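Local coordinates for protein dnab-like replicative helicase (Bacillus phage SPP1, PDB 3BH0) that probably couples ATP hydrolysis to unwinding of duplex DNA as a replicative helicase of the DnaB family, this chain being its ATPase domain, at residues 66-71 with 216-221; 98-103 with 153-158; 240-245 with 260-265. One frame throughout, in Å; residues are numbered along the deposited sequence.

Contact 1 (66-71 with 216-221); sequences KRRNFV and MARELD
A Schellman motif ends helix 202-220 here, and the helix end lies against the type I turn of Lys66 to Asn69 that leads into strand 70-74 of the ATPase core. Asp221, with positive phi (68°), is the C-prime residue of the motif. Its N reaches Arg218 O in a weak bond of 3.2 Å, and Val222 N returns to Ala217 O. The turn is tied within itself: Asn69 N donates to Lys66 O, and Lys66 N donates to Asn69 OD1 at 2.6 Å. That second bond is nearly straight (170°), although the donor sits above the amide's carbonyl plane. The methyl of Ala217 is the short knob pointing at the turn, its CB 3.5 Å from Arg68 O and a little farther from Asn69 O. On one flank, Asp221 holds CG anti to its backbone N (chi1 -158°), which lays OD1 3.3 Å from Arg67 CB. Arg67 bends at chi2, and the two side chains cross obliquely, the guanidinium and carboxylate planes nearly parallel but displaced; NH1 stays 4.1 Å from Asp221 OD2, and no N-H points at that oxygen. On the other flank, Arg68 and Arg218 run alongside each other in the same direction, both bent at chi2, with Arg68 CD 3.7 Å from Arg218 CD. Arg68 NH2 forms a salt bridge with Asp258, whose carboxylate also accepts Phe70 N, while Lys214 NZ binds Arg68 O. The two segments therefore meet through aliphatic stems, a methyl group, the Asp221 carboxylate and backbone carbonyls, without hydrogen bonds between them. Between the charged ends of Arg67 and Asp221 there is probably no more than a general attraction, whereas the like charges of Arg68 and Arg218 are probably made tolerable by Asp258 on the Arg68 side.

Contact 2 (98-103 with 153-158); sequences VVNLHS and NINIFD
His102 and Phe157 stand side by side on one face of two paired strands, both with CG anti to the carbonyl carbon (chi1 -69° and -65°). The matching chi1, with ring rotations that also agree, brings the rings almost parallel, 8° apart, but slid so far that they barely overlap. Phe157 CD2 lies over the rim of the imidazole, 3.7 Å from His102 NE2, and Phe157 CB comes to 3.5 Å from His102 CD2. Farther along the phenyl ring, Phe157 CE2 comes to 3.9 Å from Asn100 CG, with the amide plane steeply inclined to the ring. Beneath these groups runs an in-register parallel pairing in the RecA-like core of this P-loop NTPase, where strand 154-157 is one of the two edge strands of the sheet within this chain and pairs with 98-103. Val99 N binds Asn153 O and Asn155 N binds Val99 O, each at 2.7 Å and nearly along the C=O axis. Leu101 N to Asn155 O and Phe157 N to Leu101 O carry the ladder on, and Ser103 N to Phe157 O closes it with a more bent bond. The face bearing Val99, Leu101, Ile154 and Ile156 is aliphatic. Ile154 turns its chain back at chi2, so CD1 touches Val99 CB at 4.1 Å; Ile156 extends, with CG1 4.2 Å from Leu101 CD2. Helix 81-93 packs on Val99 and Leu101, helix 108-119 on Ile156, and helix 164-176 lies across His102 and Phe157 on the other face. Ser103 OG binds Met106 O while also resting near Asp158 CB.

Contact 3 (240-245 with 260-265); sequences KRPMLS and IEFLYR
Pro242 is the central bump. Its ring points at strand 259-265 and settles between Phe262 and Tyr264, which both project toward the loop. CB presses on one face of the Phe262 ring, 3.8 Å from the centroid and 18° off the normal, a CH-pi contact; CD reaches Tyr264 CB at 4.1 Å. The opposite face of the Phe262 ring rests on Ile260 CG2, sandwiching the phenyl. Its tip meets the loop backbone, with Phe262 CZ 3.5 Å from Met243 O.

At one end, Arg241 crosses Tyr264 at about a right angle. Arg241 CG sits over the ring face, 3.7 Å from the centroid, and a bend at chi3 (-88°) lays the guanidinium 21° from the ring plane, with NE 3.6 Å from Tyr264 CE2. Lys240 O approaches the same ring, 3.3 Å from Tyr264 CE1. At the other end, Leu244 swings its tip back to the strand, and CD2 touches Ile260 CD1 at 3.9 Å.

The loop thus runs antiparallel to the strand but stands off it, joined by side chains, and by loop carbonyls against the two aromatic rings, rather than by sheet hydrogen bonds. Leu263 points away from the loop, and its side chain touches Ala75, probably part of the Walker A loop. This is a connection after strand 223-228 folded over one face of the RecA-like sheet of a DnaB-family ATPase domain.

From the N terminus, the turn at 66-69 leads into strand 70-74, and contact 1 closes only after 144 intervening residues, at the end of helix 202-220. Nested inside that long loop, contact 2 opens at strand 98-103 and closes on 153-158 after an intervening stretch that is mostly helical. Contact 3 follows in series, a short closure between the loop at 240-245 and strand 259-265. All three reach one mixed sheet: contact 2 at its outer parallel edge, contacts 1 and 3 at neighbouring strands, where Val71 CG2 lies 4.2 Å from Glu261 OE1. Contacts 2 and 3 lie on opposite sides of the chain's centre, about 25 Å apart between centres.

Contact 1 (66-71 with 216-221)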
# COMPACT_ATOMS: atom_id res chain seq x y z
N LYS A 66 3.92 1.84 11.51
CA LYS A 66 3.58 2.47 12.79
C LYS A 66 2.39 3.39 12.61
O LYS A 66 2.27 4.07 11.59
CB LYS A 66 4.77 3.29 13.34
CG LYS A 66 6.14 2.60 13.32
CD LYS A 66 6.18 1.28 14.10
CE LYS A 66 7.56 0.64 13.99
NZ LYS A 66 7.44 -0.83 13.88
N ARG A 67 1.54 3.42 13.62
CA ARG A 67 0.43 4.36 13.73
C ARG A 67 0.68 5.78 13.19
O ARG A 67 -0.27 6.48 12.85
CB ARG A 67 -0.02 4.43 15.19
CG ARG A 67 -0.42 3.08 15.80
CD ARG A 67 -1.92 3.01 16.08
NE ARG A 67 -2.25 1.98 17.07
CZ ARG A 67 -3.42 1.87 17.71
NH1 ARG A 67 -4.41 2.73 17.47
NH2 ARG A 67 -3.61 0.88 18.58
N ARG A 68 1.91 6.24 13.06
CA ARG A 68 2.09 7.58 12.49
C ARG A 68 2.56 7.63 11.02
O ARG A 68 2.59 8.70 10.39
CB ARG A 68 3.02 8.40 13.41
CG ARG A 68 4.52 8.21 13.20
CD ARG A 68 5.16 9.46 12.56
NE ARG A 68 6.54 9.19 12.17
CZ ARG A 68 7.38 10.07 11.61
NH1 ARG A 68 7.00 11.31 11.33
NH2 ARG A 68 8.61 9.70 11.32
N ASN A 69 2.92 6.46 10.47
CA ASN A 69 3.63 6.39 9.19
C ASN A 69 2.84 6.86 7.98
O ASN A 69 1.64 6.61 7.85
CB ASN A 69 4.16 4.97 8.92
CG ASN A 69 5.20 4.51 9.93
OD1 ASN A 69 5.50 3.32 10.00
ND2 ASN A 69 5.76 5.45 10.71
N PHE A 70 3.53 7.55 7.10
CA PHE A 70 3.02 7.88 5.80
C PHE A 70 3.92 7.13 4.82
O PHE A 70 5.09 7.47 4.64
CB PHE A 70 3.07 9.40 5.59
CG PHE A 70 2.65 9.84 4.24
CD1 PHE A 70 1.64 9.18 3.54
CD2 PHE A 70 3.24 10.95 3.65
CE1 PHE A 70 1.25 9.60 2.29
CE2 PHE A 70 2.85 11.38 2.39
CZ PHE A 70 1.85 10.70 1.71
N VAL A 71 3.37 6.07 4.24
CA VAL A 71 4.14 5.25 3.31
C VAL A 71 3.66 5.37 1.88
O VAL A 71 2.47 5.44 1.59
CB VAL A 71 4.37 3.77 3.81
CG1 VAL A 71 3.56 3.47 5.03
CG2 VAL A 71 4.14 2.74 2.73
N MET A 216 -2.73 14.04 8.48
CA MET A 216 -3.81 13.09 8.74
C MET A 216 -3.32 11.80 9.41
O MET A 216 -3.91 11.34 10.38
CB MET A 216 -4.56 12.77 7.46
CG MET A 216 -5.68 11.73 7.65
SD MET A 216 -6.62 11.44 6.15
CE MET A 216 -5.47 10.41 5.23
N ALA A 217 -2.25 11.22 8.87
CA ALA A 217 -1.63 10.03 9.46
C ALA A 217 -1.33 10.28 10.94
O ALA A 217 -1.69 9.48 11.80
CB ALA A 217 -0.34 9.67 8.71
N ARG A 218 -0.68 11.42 11.20
CA ARG A 218 -0.29 11.85 12.54
C ARG A 218 -1.49 12.21 13.44
O ARG A 218 -1.63 11.67 14.53
CB ARG A 218 0.69 13.03 12.45
CG ARG A 218 2.09 12.64 11.97
CD ARG A 218 3.06 12.44 13.13
NE ARG A 218 3.49 13.74 13.64
CZ ARG A 218 3.39 14.14 14.91
NH1 ARG A 218 2.95 13.34 15.86
NH2 ARG A 218 3.80 15.36 15.21
N GLU A 219 -2.34 13.12 12.96
CA GLU A 219 -3.43 13.72 13.75
C GLU A 219 -4.52 12.71 14.09
O GLU A 219 -5.06 12.73 15.19
CB GLU A 219 -4.02 14.95 13.05
CG GLU A 219 -4.70 15.96 13.97
CD GLU A 219 -4.40 17.43 13.59
OE1 GLU A 219 -4.68 17.84 12.44
OE2 GLU A 219 -3.90 18.19 14.47
N LEU A 220 -4.83 11.82 13.15
CA LEU A 220 -5.80 10.75 13.41
C LEU A 220 -5.16 9.46 13.93
O LEU A 220 -5.86 8.55 14.36
CB LEU A 220 -6.69 10.46 12.19
CG LEU A 220 -7.41 11.66 11.56
CD1 LEU A 220 -8.27 11.20 10.37
CD2 LEU A 220 -8.24 12.42 12.62
N ASP A 221 -3.83 9.39 13.90
CA ASP A 221 -3.10 8.23 14.43
C ASP A 221 -3.34 6.97 13.58
O ASP A 221 -3.61 5.88 14.10
CB ASP A 221 -3.46 8.00 15.92
CG ASP A 221 -2.39 7.21 16.67
OD1 ASP A 221 -1.19 7.27 16.30
OD2 ASP A 221 -2.76 6.52 17.65

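Contact 2 (98-103 with 153-158)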
# COMPACT_ATOMS: atom_id res chain seq x y z
N VAL A 98 -7.76 -2.93 10.39
CA VAL A 98 -8.81 -2.40 9.52
C VAL A 98 -8.21 -1.63 8.34
O VAL A 98 -7.44 -0.69 8.53
CB VAL A 98 -9.78 -1.48 10.31
CG1 VAL A 98 -10.88 -0.91 9.41
CG2 VAL A 98 -10.40 -2.24 11.48
N VAL A 99 -8.56 -2.05 7.12
CA VAL A 99 -8.07 -1.41 5.91
C VAL A 99 -9.16 -0.62 5.18
O VAL A 99 -10.18 -1.17 4.80
CB VAL A 99 -7.42 -2.44 4.94
CG1 VAL A 99 -6.77 -1.71 3.75
CG2 VAL A 99 -6.38 -3.30 5.67
N ASN A 100 -8.92 0.68 5.02
CA ASN A 100 -9.77 1.55 4.23
C ASN A 100 -9.09 1.80 2.89
O ASN A 100 -8.07 2.49 2.82
CB ASN A 100 -9.98 2.89 4.93
CG ASN A 100 -11.12 2.89 5.94
OD1 ASN A 100 -11.73 1.85 6.22
ND2 ASN A 100 -11.41 4.06 6.49
N LEU A 101 -9.64 1.22 1.84
CA LEU A 101 -9.08 1.40 0.51
C LEU A 101 -9.85 2.47 -0.24
O LEU A 101 -11.04 2.32 -0.50
CB LEU A 101 -9.08 0.08 -0.27
CG LEU A 101 -8.89 0.19 -1.78
CD1 LEU A 101 -7.53 0.80 -2.21
CD2 LEU A 101 -9.12 -1.18 -2.44
N HIS A 102 -9.15 3.55 -0.57
CA HIS A 102 -9.73 4.62 -1.33
C HIS A 102 -9.29 4.46 -2.78
O HIS A 102 -8.16 4.76 -3.15
CB HIS A 102 -9.36 5.98 -0.73
CG HIS A 102 -10.00 6.23 0.60
ND1 HIS A 102 -9.55 5.67 1.77
CD2 HIS A 102 -11.09 6.96 0.93
CE1 HIS A 102 -10.33 6.04 2.77
NE2 HIS A 102 -11.27 6.83 2.29
N SER A 103 -10.21 3.92 -3.58
CA SER A 103 -9.89 3.54 -4.94
C SER A 103 -10.55 4.47 -5.95
O SER A 103 -11.75 4.41 -6.21
CB SER A 103 -10.20 2.07 -5.19
OG SER A 103 -11.45 1.89 -5.79
N ASN A 153 -11.60 -7.14 7.03
CA ASN A 153 -11.74 -5.76 7.47
C ASN A 153 -11.27 -4.79 6.37
O ASN A 153 -10.48 -3.87 6.61
CB ASN A 153 -10.97 -5.55 8.77
CG ASN A 153 -11.14 -6.71 9.73
OD1 ASN A 153 -12.23 -6.94 10.24
ND2 ASN A 153 -10.06 -7.47 9.94
N ILE A 154 -11.75 -5.05 5.16
CA ILE A 154 -11.41 -4.26 4.01
C ILE A 154 -12.63 -3.43 3.72
O ILE A 154 -13.70 -3.97 3.46
CB ILE A 154 -11.10 -5.16 2.78
CG1 ILE A 154 -9.99 -6.17 3.09
CG2 ILE A 154 -10.74 -4.30 1.54
CD1 ILE A 154 -8.60 -5.69 2.79
N ASN A 155 -12.49 -2.12 3.82
CA ASN A 155 -13.52 -1.22 3.35
C ASN A 155 -13.01 -0.63 2.07
O ASN A 155 -11.79 -0.50 1.89
CB ASN A 155 -13.78 -0.09 4.34
CG ASN A 155 -14.37 -0.57 5.64
OD1 ASN A 155 -13.66 -0.74 6.65
ND2 ASN A 155 -15.68 -0.84 5.62
N ILE A 156 -13.93 -0.28 1.19
CA ILE A 156 -13.57 0.33 -0.08
C ILE A 156 -14.38 1.60 -0.31
O ILE A 156 -15.60 1.58 -0.19
CB ILE A 156 -13.72 -0.64 -1.27
CG1 ILE A 156 -12.97 -1.95 -1.00
CG2 ILE A 156 -13.22 0.04 -2.56
CD1 ILE A 156 -13.13 -3.04 -2.09
N PHE A 157 -13.69 2.69 -0.65
CA PHE A 157 -14.34 3.94 -1.01
C PHE A 157 -13.98 4.29 -2.44
O PHE A 157 -12.87 4.76 -2.72
CB PHE A 157 -13.93 5.07 -0.04
CG PHE A 157 -14.39 4.86 1.39
CD1 PHE A 157 -15.51 5.53 1.87
CD2 PHE A 157 -13.71 3.99 2.24
CE1 PHE A 157 -15.94 5.33 3.17
CE2 PHE A 157 -14.12 3.81 3.56
CZ PHE A 157 -15.25 4.49 4.03
N ASP A 158 -14.92 4.09 -3.35
CA ASP A 158 -14.64 4.14 -4.78
C ASP A 158 -15.09 5.40 -5.51
O ASP A 158 -15.06 5.44 -6.73
CB ASP A 158 -15.20 2.87 -5.48
CG ASP A 158 -16.71 2.92 -5.68
OD1 ASP A 158 -17.36 3.88 -5.21
OD2 ASP A 158 -17.24 1.98 -6.33

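Contact 3 (240-245 with 260-265)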
# COMPACT_ATOMS: atom_id res chain seq x y z
N LYS A 240 16.70 1.17 -15.30
CA LYS A 240 15.36 1.71 -15.09
C LYS A 240 14.81 1.41 -13.71
O LYS A 240 13.60 1.42 -13.50
CB LYS A 240 14.41 1.22 -16.19
CG LYS A 240 14.79 1.73 -17.58
CD LYS A 240 13.98 1.06 -18.66
CE LYS A 240 14.65 1.20 -20.02
NZ LYS A 240 16.07 0.69 -19.99
N ARG A 241 15.70 1.14 -12.76
CA ARG A 241 15.29 1.12 -11.36
C ARG A 241 14.95 2.55 -10.90
O ARG A 241 15.70 3.50 -11.18
CB ARG A 241 16.34 0.46 -10.48
CG ARG A 241 15.93 -0.92 -10.07
CD ARG A 241 17.09 -1.81 -9.71
NE ARG A 241 17.59 -2.47 -10.92
CZ ARG A 241 18.12 -3.69 -10.96
NH1 ARG A 241 18.22 -4.43 -9.86
NH2 ARG A 241 18.53 -4.17 -12.13
N PRO A 242 13.78 2.73 -10.25
CA PRO A 242 13.37 4.08 -9.85
C PRO A 242 14.30 4.66 -8.82
O PRO A 242 14.85 3.92 -8.01
CB PRO A 242 11.98 3.87 -9.25
CG PRO A 242 11.54 2.53 -9.74
CD PRO A 242 12.79 1.72 -9.85
N MET A 243 14.49 5.97 -8.86
CA MET A 243 15.20 6.67 -7.78
C MET A 243 14.36 7.80 -7.23
O MET A 243 13.33 8.14 -7.79
CB MET A 243 16.56 7.19 -8.24
CG MET A 243 16.53 8.09 -9.43
SD MET A 243 18.17 8.21 -10.14
CE MET A 243 18.69 6.49 -10.14
N LEU A 244 14.82 8.39 -6.12
CA LEU A 244 14.05 9.41 -5.41
C LEU A 244 13.79 10.64 -6.26
O LEU A 244 12.73 11.25 -6.15
CB LEU A 244 14.70 9.78 -4.07
CG LEU A 244 14.68 8.71 -2.98
CD1 LEU A 244 15.61 9.14 -1.84
CD2 LEU A 244 13.29 8.43 -2.45
N SER A 245 14.75 10.98 -7.11
CA SER A 245 14.60 12.06 -8.08
C SER A 245 13.45 11.83 -9.09
O SER A 245 12.98 12.78 -9.72
CB SER A 245 15.92 12.31 -8.83
OG SER A 245 16.15 11.31 -9.82
N ILE A 260 9.24 4.93 1.60
CA ILE A 260 8.98 4.94 0.18
C ILE A 260 9.45 3.62 -0.40
O ILE A 260 10.64 3.31 -0.43
CB ILE A 260 9.68 6.11 -0.53
CG1 ILE A 260 9.18 7.45 0.04
CG2 ILE A 260 9.48 6.02 -2.07
CD1 ILE A 260 9.91 8.70 -0.49
N GLU A 261 8.49 2.82 -0.85
CA GLU A 261 8.83 1.59 -1.51
C GLU A 261 8.56 1.66 -3.01
O GLU A 261 7.43 1.88 -3.44
CB GLU A 261 8.18 0.38 -0.82
CG GLU A 261 6.85 0.65 -0.20
CD GLU A 261 6.48 -0.35 0.87
OE1 GLU A 261 6.97 -0.22 1.99
OE2 GLU A 261 5.65 -1.25 0.62
N PHE A 262 9.63 1.56 -3.80
CA PHE A 262 9.54 1.43 -5.24
C PHE A 262 9.40 -0.03 -5.62
O PHE A 262 9.94 -0.91 -4.95
CB PHE A 262 10.80 1.99 -5.91
CG PHE A 262 10.98 3.48 -5.77
CD1 PHE A 262 9.93 4.35 -5.97
CD2 PHE A 262 12.24 4.01 -5.50
CE1 PHE A 262 10.12 5.74 -5.86
CE2 PHE A 262 12.44 5.39 -5.41
CZ PHE A 262 11.38 6.25 -5.58
N LEU A 263 8.67 -0.28 -6.70
CA LEU A 263 8.58 -1.60 -7.31
C LEU A 263 9.26 -1.58 -8.67
O LEU A 263 9.12 -0.64 -9.45
CB LEU A 263 7.13 -2.05 -7.46
CG LEU A 263 6.35 -2.72 -6.31
CD1 LEU A 263 6.94 -2.55 -4.92
CD2 LEU A 263 4.95 -2.18 -6.32
N TYR A 264 10.02 -2.62 -8.94
CA TYR A 264 10.69 -2.79 -10.21
C TYR A 264 10.60 -4.25 -10.57
O TYR A 264 10.93 -5.12 -9.77
CB TYR A 264 12.14 -2.35 -10.08
CG TYR A 264 12.98 -2.56 -11.31
CD1 TYR A 264 12.90 -1.69 -12.39
CD2 TYR A 264 13.89 -3.62 -11.38
CE1 TYR A 264 13.69 -1.87 -13.51
CE2 TYR A 264 14.67 -3.81 -12.49
CZ TYR A 264 14.58 -2.94 -13.56
OH TYR A 264 15.36 -3.13 -14.67
N ARG A 265 10.14 -4.51 -11.79
CA ARG A 265 10.01 -5.87 -12.30
C ARG A 265 10.93 -6.00 -13.52
O ARG A 265 10.58 -5.56 -14.61
CB ARG A 265 8.55 -6.13 -12.63
CG ARG A 265 8.20 -7.56 -12.92
CD ARG A 265 6.72 -7.67 -13.26
NE ARG A 265 6.54 -8.45 -14.47
CZ ARG A 265 6.07 -7.98 -15.62
NH1 ARG A 265 5.68 -6.71 -15.73
NH2 ARG A 265 5.98 -8.78 -16.67